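Local coordinates for hypothetical protein, similar to alpha-acetolactate decarboxylase (Staphylococcus aureus subsp. aureus, PDB 1XV2) that probably catalyses the zinc-dependent decarboxylation of alpha-acetolactate to acetoin, at residues Y9-L14 / H211-N216; L17-L22 / A222-K227; G24-N29 / E72-A77; N29-H34 / A77-F82; V126-A131 / R145-K150. All blocks are in the same frame, centred on the assembly; numbering follows the deposited sequence.

Contact 1: Y9-L14 / H211-N216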
# COMPACT_ATOMS: atom_id res chain seq x y z
N TYR A 9 -4.06 -4.71 8.98
CA TYR A 9 -2.97 -3.86 9.46
C TYR A 9 -1.61 -4.45 9.14
O TYR A 9 -1.36 -5.63 9.38
CB TYR A 9 -3.08 -3.69 10.98
CG TYR A 9 -2.01 -2.79 11.57
CD1 TYR A 9 -2.16 -1.40 11.58
CD2 TYR A 9 -0.86 -3.33 12.14
CE1 TYR A 9 -1.19 -0.57 12.15
CE2 TYR A 9 0.12 -2.52 12.72
CZ TYR A 9 -0.06 -1.14 12.72
OH TYR A 9 0.89 -0.33 13.30
N GLN A 10 -0.73 -3.62 8.59
CA GLN A 10 0.61 -4.09 8.27
C GLN A 10 1.67 -3.12 8.78
O GLN A 10 1.57 -1.91 8.58
CB GLN A 10 0.76 -4.30 6.76
CG GLN A 10 2.09 -4.92 6.35
CD GLN A 10 2.10 -5.47 4.93
OE1 GLN A 10 1.65 -6.59 4.68
NE2 GLN A 10 2.60 -4.68 3.99
N HIS A 11 2.66 -3.66 9.47
CA HIS A 11 3.76 -2.85 9.98
C HIS A 11 4.96 -3.19 9.12
O HIS A 11 5.42 -4.34 9.11
CB HIS A 11 4.06 -3.19 11.44
CG HIS A 11 5.27 -2.49 11.98
ND1 HIS A 11 5.27 -1.15 12.31
CD2 HIS A 11 6.54 -2.93 12.17
CE1 HIS A 11 6.49 -0.80 12.68
NE2 HIS A 11 7.28 -1.86 12.60
N GLY A 12 5.48 -2.20 8.41
CA GLY A 12 6.62 -2.44 7.54
C GLY A 12 6.11 -3.15 6.31
O GLY A 12 4.90 -3.38 6.18
N THR A 13 7.01 -3.52 5.40
CA THR A 13 6.61 -4.20 4.17
C THR A 13 7.53 -5.38 3.85
O THR A 13 8.63 -5.48 4.38
CB THR A 13 6.63 -3.22 2.98
OG1 THR A 13 7.96 -2.74 2.78
CG2 THR A 13 5.71 -2.04 3.24
N LEU A 14 7.07 -6.26 2.98
CA LEU A 14 7.86 -7.42 2.60
C LEU A 14 9.06 -7.03 1.75
O LEU A 14 10.15 -7.55 1.92
CB LEU A 14 6.99 -8.42 1.82
CG LEU A 14 7.71 -9.68 1.34
CD1 LEU A 14 8.33 -10.41 2.52
CD2 LEU A 14 6.72 -10.57 0.60
N HIS A 211 1.58 0.83 8.23
CA HIS A 211 2.30 1.62 9.22
C HIS A 211 3.80 1.56 8.96
O HIS A 211 4.34 0.51 8.64
CB HIS A 211 1.98 1.11 10.63
CG HIS A 211 2.64 1.88 11.72
ND1 HIS A 211 3.68 1.37 12.47
CD2 HIS A 211 2.40 3.12 12.21
CE1 HIS A 211 4.07 2.27 13.36
NE2 HIS A 211 3.30 3.34 13.22
N PHE A 212 4.46 2.71 9.11
CA PHE A 212 5.89 2.84 8.88
C PHE A 212 6.63 3.23 10.16
O PHE A 212 6.13 4.02 10.96
CB PHE A 212 6.15 3.92 7.82
CG PHE A 212 5.55 3.62 6.47
CD1 PHE A 212 6.33 3.11 5.44
CD2 PHE A 212 4.20 3.87 6.23
CE1 PHE A 212 5.78 2.85 4.18
CE2 PHE A 212 3.64 3.62 4.97
CZ PHE A 212 4.43 3.10 3.95
N PRO A 213 7.85 2.69 10.36
CA PRO A 213 8.65 3.00 11.55
C PRO A 213 9.36 4.35 11.41
O PRO A 213 10.58 4.40 11.22
CB PRO A 213 9.62 1.83 11.62
CG PRO A 213 9.86 1.52 10.16
CD PRO A 213 8.46 1.59 9.58
N VAL A 214 8.60 5.43 11.52
CA VAL A 214 9.15 6.77 11.37
C VAL A 214 10.18 7.15 12.44
O VAL A 214 10.92 8.12 12.27
CB VAL A 214 8.03 7.82 11.37
CG1 VAL A 214 7.10 7.58 10.19
CG2 VAL A 214 7.25 7.76 12.67
N ASN A 215 10.24 6.38 13.52
CA ASN A 215 11.18 6.65 14.60
C ASN A 215 12.47 5.86 14.49
O ASN A 215 13.39 6.05 15.28
CB ASN A 215 10.54 6.36 15.94
CG ASN A 215 9.34 7.22 16.20
OD1 ASN A 215 9.44 8.45 16.16
ND2 ASN A 215 8.20 6.60 16.47
N ASN A 216 12.53 4.96 13.51
CA ASN A 216 13.71 4.13 13.31
C ASN A 216 14.67 4.83 12.36
O ASN A 216 14.37 5.03 11.19
CB ASN A 216 13.30 2.76 12.76
CG ASN A 216 14.48 1.84 12.55
OD1 ASN A 216 15.07 1.80 11.47
ND2 ASN A 216 14.86 1.10 13.59
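H211 carries this contact, and its side chain touches the other segment almost from root to tip. With CG anti to the backbone N (chi1 -178°), it runs side by side with Y9 and H11. CB lies 3.2 Å from Y9 OH, and CG meets the same hydroxyl, so the tip of the tyrosine lies against the base of the imidazole. Further out, H211 ND1 forms a hydrogen bond with H11 ND1 at 3.0 Å. Either nitrogen could be the donor, and each lies near the plane of the other ring. The two rings therefore meet rim to rim, their planes 31° apart, rather than stacking. Histidine suits both places because each ring nitrogen can donate or accept a hydrogen bond: at the far ends, H11 NE2 bonds T25 OG1 and H211 NE2 bonds E206 OE2 of the second subunit. Beneath the rings the backbones form a parallel bridge. H211 N donates to Q10 O at 2.8 Å, and G12 N to H211 O at 2.9 Å, almost perfectly straight. G12 has positive phi, easily adopted by glycine, as the chain leaves the strand. T13 then caps helix 14-18 and N216 caps helix 217-221. Strand 7-11 lies between strands 77-80 and 207-211, and the second subunit continues the sheet antiparallel beyond H211.

Contact 2: L17-L22 / A222-K227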
# COMPACT_ATOMS: atom_id res chain seq x y z
N LEU A 17 11.79 -5.56 3.89
CA LEU A 17 12.38 -6.59 4.74
C LEU A 17 13.38 -7.34 3.85
O LEU A 17 14.54 -7.53 4.23
CB LEU A 17 11.31 -7.57 5.24
CG LEU A 17 11.76 -8.57 6.32
CD1 LEU A 17 11.87 -7.85 7.66
CD2 LEU A 17 10.77 -9.72 6.42
N MSE A 18 12.93 -7.74 2.66
CA MSE A 18 13.77 -8.46 1.70
C MSE A 18 15.03 -7.67 1.37
O MSE A 18 16.08 -8.25 1.08
CB MSE A 18 13.00 -8.71 0.40
CG MSE A 18 11.82 -9.67 0.51
SE MSE A 18 12.33 -11.49 0.91
CE MSE A 18 13.07 -11.99 -0.79
N ALA A 19 14.92 -6.34 1.42
CA ALA A 19 16.04 -5.46 1.12
C ALA A 19 17.14 -5.50 2.18
O ALA A 19 18.24 -4.99 1.95
CB ALA A 19 15.53 -4.03 0.95
N GLY A 20 16.85 -6.08 3.34
CA GLY A 20 17.87 -6.16 4.37
C GLY A 20 17.63 -5.36 5.64
O GLY A 20 18.48 -5.36 6.53
N LEU A 21 16.49 -4.68 5.74
CA LEU A 21 16.19 -3.91 6.94
C LEU A 21 15.47 -4.82 7.92
O LEU A 21 14.24 -4.85 7.97
CB LEU A 21 15.34 -2.68 6.59
CG LEU A 21 16.11 -1.56 5.89
CD1 LEU A 21 16.55 -2.01 4.51
CD2 LEU A 21 15.23 -0.33 5.78
N LEU A 22 16.25 -5.54 8.72
CA LEU A 22 15.70 -6.49 9.67
C LEU A 22 15.57 -6.01 11.11
O LEU A 22 15.22 -6.79 11.99
CB LEU A 22 16.53 -7.77 9.62
CG LEU A 22 16.90 -8.24 8.20
CD1 LEU A 22 17.62 -9.57 8.27
CD2 LEU A 22 15.64 -8.35 7.34
N ALA A 222 18.03 5.02 5.34
CA ALA A 222 18.43 4.01 4.37
C ALA A 222 18.11 4.29 2.91
O ALA A 222 17.07 4.86 2.57
CB ALA A 222 17.85 2.65 4.77
N LYS A 223 19.05 3.90 2.05
CA LYS A 223 18.88 4.02 0.61
C LYS A 223 18.55 2.58 0.23
O LYS A 223 19.44 1.77 0.01
CB LYS A 223 20.19 4.46 -0.06
CG LYS A 223 20.08 4.61 -1.58
CD LYS A 223 21.34 5.22 -2.17
CE LYS A 223 21.24 5.34 -3.69
NZ LYS A 223 21.08 4.01 -4.34
N ILE A 224 17.26 2.28 0.18
CA ILE A 224 16.80 0.93 -0.11
C ILE A 224 16.90 0.51 -1.57
O ILE A 224 16.36 1.17 -2.46
CB ILE A 224 15.34 0.76 0.37
CG1 ILE A 224 15.19 1.33 1.79
CG2 ILE A 224 14.95 -0.71 0.37
CD1 ILE A 224 13.77 1.32 2.33
N ASP A 225 17.58 -0.61 -1.80
CA ASP A 225 17.74 -1.15 -3.15
C ASP A 225 16.74 -2.28 -3.34
O ASP A 225 16.84 -3.33 -2.69
CB ASP A 225 19.16 -1.67 -3.36
CG ASP A 225 19.32 -2.40 -4.69
OD1 ASP A 225 18.90 -1.85 -5.73
OD2 ASP A 225 19.88 -3.52 -4.69
N TYR A 226 15.78 -2.08 -4.23
CA TYR A 226 14.75 -3.08 -4.49
C TYR A 226 15.03 -3.90 -5.73
O TYR A 226 14.18 -4.66 -6.19
CB TYR A 226 13.39 -2.39 -4.62
CG TYR A 226 12.89 -1.79 -3.32
CD1 TYR A 226 12.46 -2.60 -2.27
CD2 TYR A 226 12.85 -0.41 -3.14
CE1 TYR A 226 12.00 -2.05 -1.07
CE2 TYR A 226 12.39 0.15 -1.95
CZ TYR A 226 11.97 -0.67 -0.92
OH TYR A 226 11.51 -0.11 0.25
N LYS A 227 16.24 -3.76 -6.27
CA LYS A 227 16.65 -4.49 -7.45
C LYS A 227 16.42 -5.99 -7.24
O LYS A 227 16.90 -6.57 -6.27
CB LYS A 227 18.14 -4.22 -7.73
CG LYS A 227 18.67 -4.84 -9.01
CD LYS A 227 20.12 -4.41 -9.25
CE LYS A 227 20.71 -5.06 -10.50
NZ LYS A 227 20.79 -6.54 -10.37
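L21, A19 and I224 bury the most surface here, and I224 meets each of the other two through a different methyl. A19, just before G20, directs its single methyl at the loop 222-227. Its CB sits 3.4 Å from I224 CG2, tighter than usual van der Waals contact, and 3.9 Å from D225 O, so the small alanine side chain suits this close approach. I224 is branched at CB and serves two neighbours at once. CG2, anti to the backbone N, takes A19 on one side and also lies 3.2 Å above the plane of the Y226 ring, displaced toward its rim. CG1, anti to the carbonyl carbon, carries an extended arm (chi2 176°) whose CD1 reaches L21 CD2 at 4.1 Å. The two side chains cross at about a right angle, and the same L21 CD2 rests against A222 CB, also at 4.1 Å. One branch of the leucine thus touches both A222 and I224.

Between A19 and L21 the chain turns at G20, whose positive phi (114°) and bonds back into the last turn make a Schellman motif. G20 N donates to L17 O at 2.9 Å, and glycine accepts such a backbone readily. L21 is at the centre of an inverse gamma turn, and its CB points toward the other segment. N110 of the second subunit donates through ND2 to A222 O and packs on I224. The patch joins helix 14-18 to the loop between helices 217-221 and 229-236; F219 of helix 217-221 packs on both L21 and I224, while Y226 OH bonds T16 on helix 14-18.

Contact 3: G24-N29 / E72-A77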
# COMPACT_ATOMS: atom_id res chain seq x y z
N GLY A 24 14.16 -4.67 14.51
CA GLY A 24 12.83 -4.74 15.10
C GLY A 24 12.36 -3.31 15.28
O GLY A 24 13.06 -2.52 15.92
N THR A 25 11.20 -2.96 14.74
CA THR A 25 10.71 -1.59 14.84
C THR A 25 9.36 -1.45 15.51
O THR A 25 8.87 -0.34 15.72
CB THR A 25 10.65 -0.95 13.46
OG1 THR A 25 9.83 -1.76 12.60
CG2 THR A 25 12.04 -0.83 12.86
N ALA A 26 8.74 -2.58 15.83
CA ALA A 26 7.44 -2.58 16.50
C ALA A 26 7.44 -3.73 17.51
O ALA A 26 8.14 -4.73 17.34
CB ALA A 26 6.32 -2.76 15.49
N THR A 27 6.64 -3.57 18.55
CA THR A 27 6.55 -4.57 19.61
C THR A 27 5.40 -5.55 19.37
O THR A 27 4.39 -5.20 18.76
CB THR A 27 6.35 -3.84 20.96
OG1 THR A 27 7.58 -3.87 21.70
CG2 THR A 27 5.24 -4.46 21.77
N ILE A 28 5.55 -6.78 19.86
CA ILE A 28 4.49 -7.78 19.71
C ILE A 28 3.20 -7.24 20.32
O ILE A 28 2.13 -7.33 19.71
CB ILE A 28 4.86 -9.10 20.43
CG1 ILE A 28 5.90 -9.88 19.62
CG2 ILE A 28 3.60 -9.95 20.64
CD1 ILE A 28 5.38 -10.38 18.27
N ASN A 29 3.31 -6.67 21.51
CA ASN A 29 2.17 -6.10 22.21
C ASN A 29 1.50 -5.00 21.39
O ASN A 29 0.28 -4.89 21.36
CB ASN A 29 2.60 -5.53 23.57
CG ASN A 29 2.90 -6.61 24.60
OD1 ASN A 29 3.48 -6.33 25.65
ND2 ASN A 29 2.50 -7.84 24.31
N GLU A 72 9.01 -8.43 22.58
CA GLU A 72 9.89 -8.71 21.46
C GLU A 72 9.56 -7.75 20.32
O GLU A 72 8.41 -7.35 20.16
CB GLU A 72 9.73 -10.16 20.98
CG GLU A 72 10.08 -11.21 22.01
CD GLU A 72 8.93 -11.54 22.94
OE1 GLU A 72 7.92 -10.80 22.95
OE2 GLU A 72 9.04 -12.55 23.68
N LYS A 73 10.56 -7.38 19.54
CA LYS A 73 10.34 -6.46 18.42
C LYS A 73 10.22 -7.19 17.08
O LYS A 73 10.77 -8.28 16.91
CB LYS A 73 11.49 -5.44 18.37
CG LYS A 73 11.47 -4.44 19.52
CD LYS A 73 12.58 -3.41 19.41
CE LYS A 73 13.96 -4.03 19.59
NZ LYS A 73 15.06 -3.01 19.59
N VAL A 74 9.50 -6.59 16.15
CA VAL A 74 9.30 -7.17 14.82
C VAL A 74 9.61 -6.14 13.73
O VAL A 74 9.32 -4.96 13.88
CB VAL A 74 7.84 -7.66 14.64
CG1 VAL A 74 7.50 -8.67 15.72
CG2 VAL A 74 6.88 -6.48 14.69
N PRO A 75 10.22 -6.59 12.62
CA PRO A 75 10.57 -5.70 11.51
C PRO A 75 9.48 -5.68 10.44
O PRO A 75 9.42 -4.76 9.62
CB PRO A 75 11.86 -6.32 10.99
CG PRO A 75 11.56 -7.78 11.12
CD PRO A 75 10.90 -7.89 12.49
N TYR A 76 8.63 -6.70 10.45
CA TYR A 76 7.53 -6.83 9.49
C TYR A 76 6.43 -7.72 10.05
O TYR A 76 6.68 -8.85 10.47
CB TYR A 76 8.04 -7.43 8.17
CG TYR A 76 6.96 -7.64 7.14
CD1 TYR A 76 6.03 -6.63 6.86
CD2 TYR A 76 6.86 -8.83 6.43
CE1 TYR A 76 5.03 -6.81 5.90
CE2 TYR A 76 5.87 -9.03 5.47
CZ TYR A 76 4.96 -8.01 5.21
OH TYR A 76 3.97 -8.19 4.27
N ALA A 77 5.20 -7.22 10.03
CA ALA A 77 4.06 -7.97 10.55
C ALA A 77 2.75 -7.59 9.88
O ALA A 77 2.56 -6.45 9.47
CB ALA A 77 3.95 -7.75 12.05
O HOH W 1 10.54 -2.24 10.08
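Strands 26-27 and 73-74 run antiparallel with a classic beta bulge, T25 and A26 together facing V74. V74 O takes both amides: T25 N at 2.9 Å comes from well above the carbonyl plane, whereas A26 N at 3.1 Å lies in it. In return V74 N gives a short 2.6 Å bond to A26 O, nearly along the C=O axis. Past the non-hydrogen-bonded pair T27-K73, I28 N donates to E72 O at 2.9 Å, so the first turn of helix 28-32 spends an amide on E72, the residue just before strand 73-74.

On the buried face, V74 divides its two methyls between neighbours. CG2 rests on A26 CB, and CG1 meets I28 CD1 at 3.7 Å, the two branched side chains crossing at about a right angle. L31 also packs against A26 and V74; short apolar side chains suit a place where this helix residue packs directly on the strand pair. On the face carrying T27 and K73, the K73 chain lies along G24. Its CB is 3.6 Å from G24 CA, an approach that the lack of a side chain on glycine permits. E72 bends at chi2 and turns its carboxylate back to the amides of G70 and K69. T25 OG1, already bonded to H11 NE2, meets a water at 2.7 Å, and that water donates to P75 O at 2.8 Å.

Contact 4: N29-H34 / A77-F82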
# COMPACT_ATOMS: atom_id res chain seq x y z
N ASN A 29 3.31 -6.67 21.51
CA ASN A 29 2.17 -6.10 22.21
C ASN A 29 1.50 -5.00 21.39
O ASN A 29 0.28 -4.89 21.36
CB ASN A 29 2.60 -5.53 23.57
CG ASN A 29 2.90 -6.61 24.60
OD1 ASN A 29 3.48 -6.33 25.65
ND2 ASN A 29 2.50 -7.84 24.31
N GLU A 30 2.31 -4.18 20.72
CA GLU A 30 1.78 -3.10 19.91
C GLU A 30 0.99 -3.67 18.72
O GLU A 30 -0.04 -3.12 18.33
CB GLU A 30 2.91 -2.20 19.41
CG GLU A 30 3.79 -1.66 20.54
CD GLU A 30 4.89 -0.73 20.05
OE1 GLU A 30 5.55 -1.06 19.04
OE2 GLU A 30 5.09 0.32 20.68
N LEU A 31 1.49 -4.76 18.15
CA LEU A 31 0.81 -5.40 17.02
C LEU A 31 -0.53 -5.99 17.46
O LEU A 31 -1.53 -5.86 16.76
CB LEU A 31 1.70 -6.49 16.43
CG LEU A 31 2.44 -6.13 15.14
CD1 LEU A 31 1.43 -6.01 14.00
CD2 LEU A 31 3.20 -4.83 15.31
N LEU A 32 -0.54 -6.64 18.61
CA LEU A 32 -1.75 -7.26 19.13
C LEU A 32 -2.86 -6.24 19.35
O LEU A 32 -4.04 -6.59 19.40
CB LEU A 32 -1.45 -8.00 20.43
CG LEU A 32 -0.77 -9.36 20.25
CD1 LEU A 32 -0.46 -9.98 21.59
CD2 LEU A 32 -1.70 -10.27 19.44
N GLU A 33 -2.49 -4.97 19.47
CA GLU A 33 -3.48 -3.92 19.65
C GLU A 33 -4.32 -3.78 18.39
O GLU A 33 -5.46 -3.31 18.44
CB GLU A 33 -2.80 -2.57 19.97
CG GLU A 33 -2.22 -2.46 21.37
CD GLU A 33 -3.26 -2.63 22.47
OE1 GLU A 33 -3.65 -3.79 22.75
OE2 GLU A 33 -3.71 -1.61 23.04
N HIS A 34 -3.75 -4.19 17.25
CA HIS A 34 -4.45 -4.10 15.98
C HIS A 34 -5.08 -5.41 15.49
O HIS A 34 -5.76 -5.41 14.47
CB HIS A 34 -3.51 -3.58 14.89
CG HIS A 34 -3.02 -2.18 15.12
ND1 HIS A 34 -1.94 -1.89 15.94
CD2 HIS A 34 -3.46 -0.99 14.65
CE1 HIS A 34 -1.74 -0.59 15.95
NE2 HIS A 34 -2.64 -0.02 15.18
N ALA A 77 5.20 -7.22 10.03
CA ALA A 77 4.06 -7.97 10.55
C ALA A 77 2.75 -7.59 9.88
O ALA A 77 2.56 -6.45 9.47
CB ALA A 77 3.95 -7.75 12.05
N SER A 78 1.85 -8.57 9.78
CA SER A 78 0.52 -8.36 9.20
C SER A 78 -0.46 -8.95 10.21
O SER A 78 -0.29 -10.09 10.65
CB SER A 78 0.39 -9.10 7.87
OG SER A 78 1.35 -8.62 6.93
N ILE A 79 -1.48 -8.18 10.58
CA ILE A 79 -2.45 -8.67 11.56
C ILE A 79 -3.85 -8.10 11.34
O ILE A 79 -4.03 -7.09 10.68
CB ILE A 79 -1.98 -8.32 12.99
CG1 ILE A 79 -2.63 -9.27 14.00
CG2 ILE A 79 -2.34 -6.87 13.32
CD1 ILE A 79 -2.06 -9.15 15.40
N THR A 80 -4.85 -8.78 11.90
CA THR A 80 -6.22 -8.33 11.76
C THR A 80 -7.13 -8.87 12.86
O THR A 80 -6.80 -9.86 13.52
CB THR A 80 -6.81 -8.79 10.41
OG1 THR A 80 -8.11 -8.20 10.23
CG2 THR A 80 -6.95 -10.31 10.38
N ASN A 81 -8.24 -8.18 13.07
CA ASN A 81 -9.25 -8.61 14.04
C ASN A 81 -10.11 -9.50 13.16
O ASN A 81 -11.04 -9.03 12.51
CB ASN A 81 -10.07 -7.43 14.55
CG ASN A 81 -9.28 -6.50 15.44
OD1 ASN A 81 -8.69 -6.93 16.43
ND2 ASN A 81 -9.26 -5.22 15.09
N PHE A 82 -9.77 -10.79 13.13
CA PHE A 82 -10.46 -11.74 12.28
C PHE A 82 -11.96 -11.88 12.52
O PHE A 82 -12.40 -12.31 13.58
CB PHE A 82 -9.81 -13.12 12.39
CG PHE A 82 -10.18 -14.05 11.27
CD1 PHE A 82 -9.88 -13.72 9.95
CD2 PHE A 82 -10.86 -15.24 11.53
CE1 PHE A 82 -10.24 -14.56 8.90
CE2 PHE A 82 -11.22 -16.09 10.48
CZ PHE A 82 -10.91 -15.75 9.17
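E30 O takes two hydrogen bonds from its own segment, more than any other atom of the contact, though both are long. E33 N donates to it at 3.3 Å, and H34 ND1 does so too, also at 3.3 Å, from within both the imidazole plane and the carbonyl plane. H34 folds back toward E30 to do so, with CG beside its own backbone N (chi1 -64°). H34 N closes the turn on L31 O at 2.8 Å.

Toward strand 77-80 the surfaces are mostly hydrocarbon, though N81 ND2 lies 3.6 Å from H34 O. The CB of L31 is directed toward the strand, and one branch does most of the touching: its CD1 lies 3.6 Å from A77 CB and 3.9 Å from I79 CG2. Alanine, with only a methyl, lets the leucine come close to the strand. I79, two residues on, has the most surface buried here and touches L31, L32 and H34. Its CG1 is anti to the backbone N (chi1 -157°), and its CD1 extends to L31 O and, at 4.2 Å, to L32 CD2, while I79 CG2 touches H34 CB at 3.8 Å. F51 of strand 48-52 packs on L31, L32 and I79, and the H34 ring stacks on Y9. The bonds on E30 O and L31 O stay within segment 29-34 and none runs to the strand, so attachment probably rests mainly on burial of aliphatic surface.

Contact 5: V126-A131 / R145-K150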
# COMPACT_ATOMS: atom_id res chain seq x y z
N VAL A 126 6.87 -26.74 6.32
CA VAL A 126 7.18 -25.36 6.68
C VAL A 126 8.67 -25.10 6.77
O VAL A 126 9.49 -26.03 6.76
CB VAL A 126 6.59 -24.97 8.06
CG1 VAL A 126 5.10 -25.24 8.11
CG2 VAL A 126 7.31 -25.75 9.16
N ARG A 127 9.02 -23.82 6.85
CA ARG A 127 10.41 -23.42 7.01
C ARG A 127 10.43 -22.50 8.22
O ARG A 127 9.40 -21.92 8.59
CB ARG A 127 10.95 -22.69 5.77
CG ARG A 127 10.29 -21.36 5.42
CD ARG A 127 10.87 -20.17 6.20
NE ARG A 127 10.17 -18.93 5.87
CZ ARG A 127 10.31 -18.26 4.73
NH1 ARG A 127 11.13 -18.71 3.78
NH2 ARG A 127 9.61 -17.15 4.51
N MSE A 128 11.58 -22.39 8.86
CA MSE A 128 11.74 -21.51 10.01
C MSE A 128 12.89 -20.60 9.63
O MSE A 128 14.06 -21.00 9.68
CB MSE A 128 12.08 -22.31 11.27
CG MSE A 128 11.02 -23.34 11.67
SE MSE A 128 11.28 -25.07 10.84
CE MSE A 128 12.50 -25.85 12.13
N MSE A 129 12.57 -19.38 9.22
CA MSE A 129 13.59 -18.43 8.80
C MSE A 129 14.70 -18.30 9.84
O MSE A 129 14.44 -17.94 10.99
CB MSE A 129 12.96 -17.06 8.53
CG MSE A 129 13.86 -16.11 7.73
SE MSE A 129 14.14 -16.70 5.92
CE MSE A 129 12.60 -15.86 5.09
N PRO A 130 15.94 -18.60 9.45
CA PRO A 130 17.07 -18.49 10.38
C PRO A 130 17.39 -17.02 10.66
O PRO A 130 17.41 -16.20 9.74
CB PRO A 130 18.19 -19.22 9.65
CG PRO A 130 17.89 -18.94 8.22
CD PRO A 130 16.39 -19.13 8.15
N ALA A 131 17.64 -16.70 11.92
CA ALA A 131 17.93 -15.34 12.32
C ALA A 131 19.27 -14.82 11.80
O ALA A 131 20.21 -15.59 11.58
CB ALA A 131 17.89 -15.22 13.84
N ARG A 145 19.31 -20.78 3.31
CA ARG A 145 19.95 -21.66 4.30
C ARG A 145 18.94 -22.00 5.39
O ARG A 145 19.30 -22.49 6.46
CB ARG A 145 21.17 -20.97 4.91
CG ARG A 145 20.87 -19.73 5.75
CD ARG A 145 22.15 -19.03 6.18
NE ARG A 145 21.90 -17.81 6.95
CZ ARG A 145 21.64 -17.79 8.25
NH1 ARG A 145 21.58 -18.91 8.96
NH2 ARG A 145 21.41 -16.63 8.86
N GLN A 146 17.67 -21.75 5.09
CA GLN A 146 16.59 -22.01 6.03
C GLN A 146 16.35 -23.48 6.29
O GLN A 146 16.51 -24.32 5.40
CB GLN A 146 15.27 -21.42 5.51
CG GLN A 146 14.80 -22.09 4.22
CD GLN A 146 13.54 -21.46 3.65
OE1 GLN A 146 13.32 -20.26 3.79
NE2 GLN A 146 12.72 -22.27 3.00
N PRO A 147 15.98 -23.82 7.53
CA PRO A 147 15.71 -25.23 7.82
C PRO A 147 14.24 -25.45 7.45
O PRO A 147 13.45 -24.50 7.42
CB PRO A 147 15.97 -25.32 9.32
CG PRO A 147 15.52 -23.99 9.81
CD PRO A 147 16.10 -23.04 8.77
N GLU A 148 13.89 -26.69 7.14
CA GLU A 148 12.52 -27.02 6.77
C GLU A 148 12.13 -28.30 7.50
O GLU A 148 12.93 -29.21 7.64
CB GLU A 148 12.41 -27.21 5.25
CG GLU A 148 12.49 -25.91 4.45
CD GLU A 148 12.61 -26.13 2.94
OE1 GLU A 148 11.98 -27.08 2.42
OE2 GLU A 148 13.33 -25.35 2.27
N GLU A 149 10.89 -28.34 7.98
CA GLU A 149 10.40 -29.51 8.70
C GLU A 149 9.03 -29.89 8.17
O GLU A 149 8.18 -29.03 7.93
CB GLU A 149 10.32 -29.20 10.21
CG GLU A 149 10.77 -30.36 11.10
CD GLU A 149 10.47 -30.11 12.58
OE1 GLU A 149 10.82 -29.02 13.09
OE2 GLU A 149 9.90 -31.01 13.23
N LYS A 150 8.83 -31.19 7.99
CA LYS A 150 7.57 -31.71 7.48
C LYS A 150 6.91 -32.62 8.51
O LYS A 150 7.59 -33.26 9.31
CB LYS A 150 7.80 -32.51 6.20
CG LYS A 150 8.60 -31.76 5.13
CD LYS A 150 8.81 -32.64 3.91
CE LYS A 150 9.75 -31.98 2.91
NZ LYS A 150 10.06 -32.89 1.77
O HOH W 2 20.98 -18.24 11.87
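R127 NH1 reaches Q146 OE1 at 2.7 Å, close to the guanidinium plane and along a lone pair of the amide oxygen, although the two flat groups stand almost perpendicular. A chain bent at chi2 folds the arginine back so that its CB and CG pass close to Q146 NE2. Glutamine suits this place because its other end is a donor: Q146 NE2 gives a hydrogen bond to E148 OE2 at 3.2 Å, and with both ends bonded the rotation of the amide is set. E148 OE1 bonds H125 NE2. M129 CE lies over one guanidinium face. The backbone beneath is an antiparallel pair of neighbouring strands, 120-127 and 148-151, in the large curled sheet. V126 N and O bond E149 O and N, R127 faces E148 as a non-hydrogen-bonded pair, and M128 N donates to P147 O at 3.2 Å. Beyond this pairing proline rings join the segments. P130 CD packs on Q146 CA at 3.6 Å, and P130 CG lies over one face of the R145 guanidinium. R145 NH2 also donates to A131 O at 3.1 Å, while a water donates to that oxygen at 2.8 Å and accepts from R145 NH1. Further out, E48 salt-bridges R127 NE and accepts from M129 N, and A236 O takes R127 NH1. The R127 side chain touches the zinc ligand H189 and comes within about 4 Å of the metal.

How the contacts relate
Contacts 1, 3 and 4 form one connected block. Contacts 3 and 4 share N29 and A77, and L31 CD2 packs on A26 CB at 3.7 Å. Contact 1 joins contact 3 where H11 NE2 meets T25 OG1 at 2.6 Å, and joins contact 4 by pairing of strands 7-11 and 77-80. Contact 2 adjoins contact 1 in the sequence, their segments alternating along the chain, and touches contact 3 through L17 and P75; contacts 1 and 2 both border the second subunit. Contact 5 stands apart, its centre about 24 Å from those of contacts 1 and 4. The zinc on H176, H178 and H189 lies about 4 Å from the R127 side chain, but about 10 Å from those of Q10 and A77.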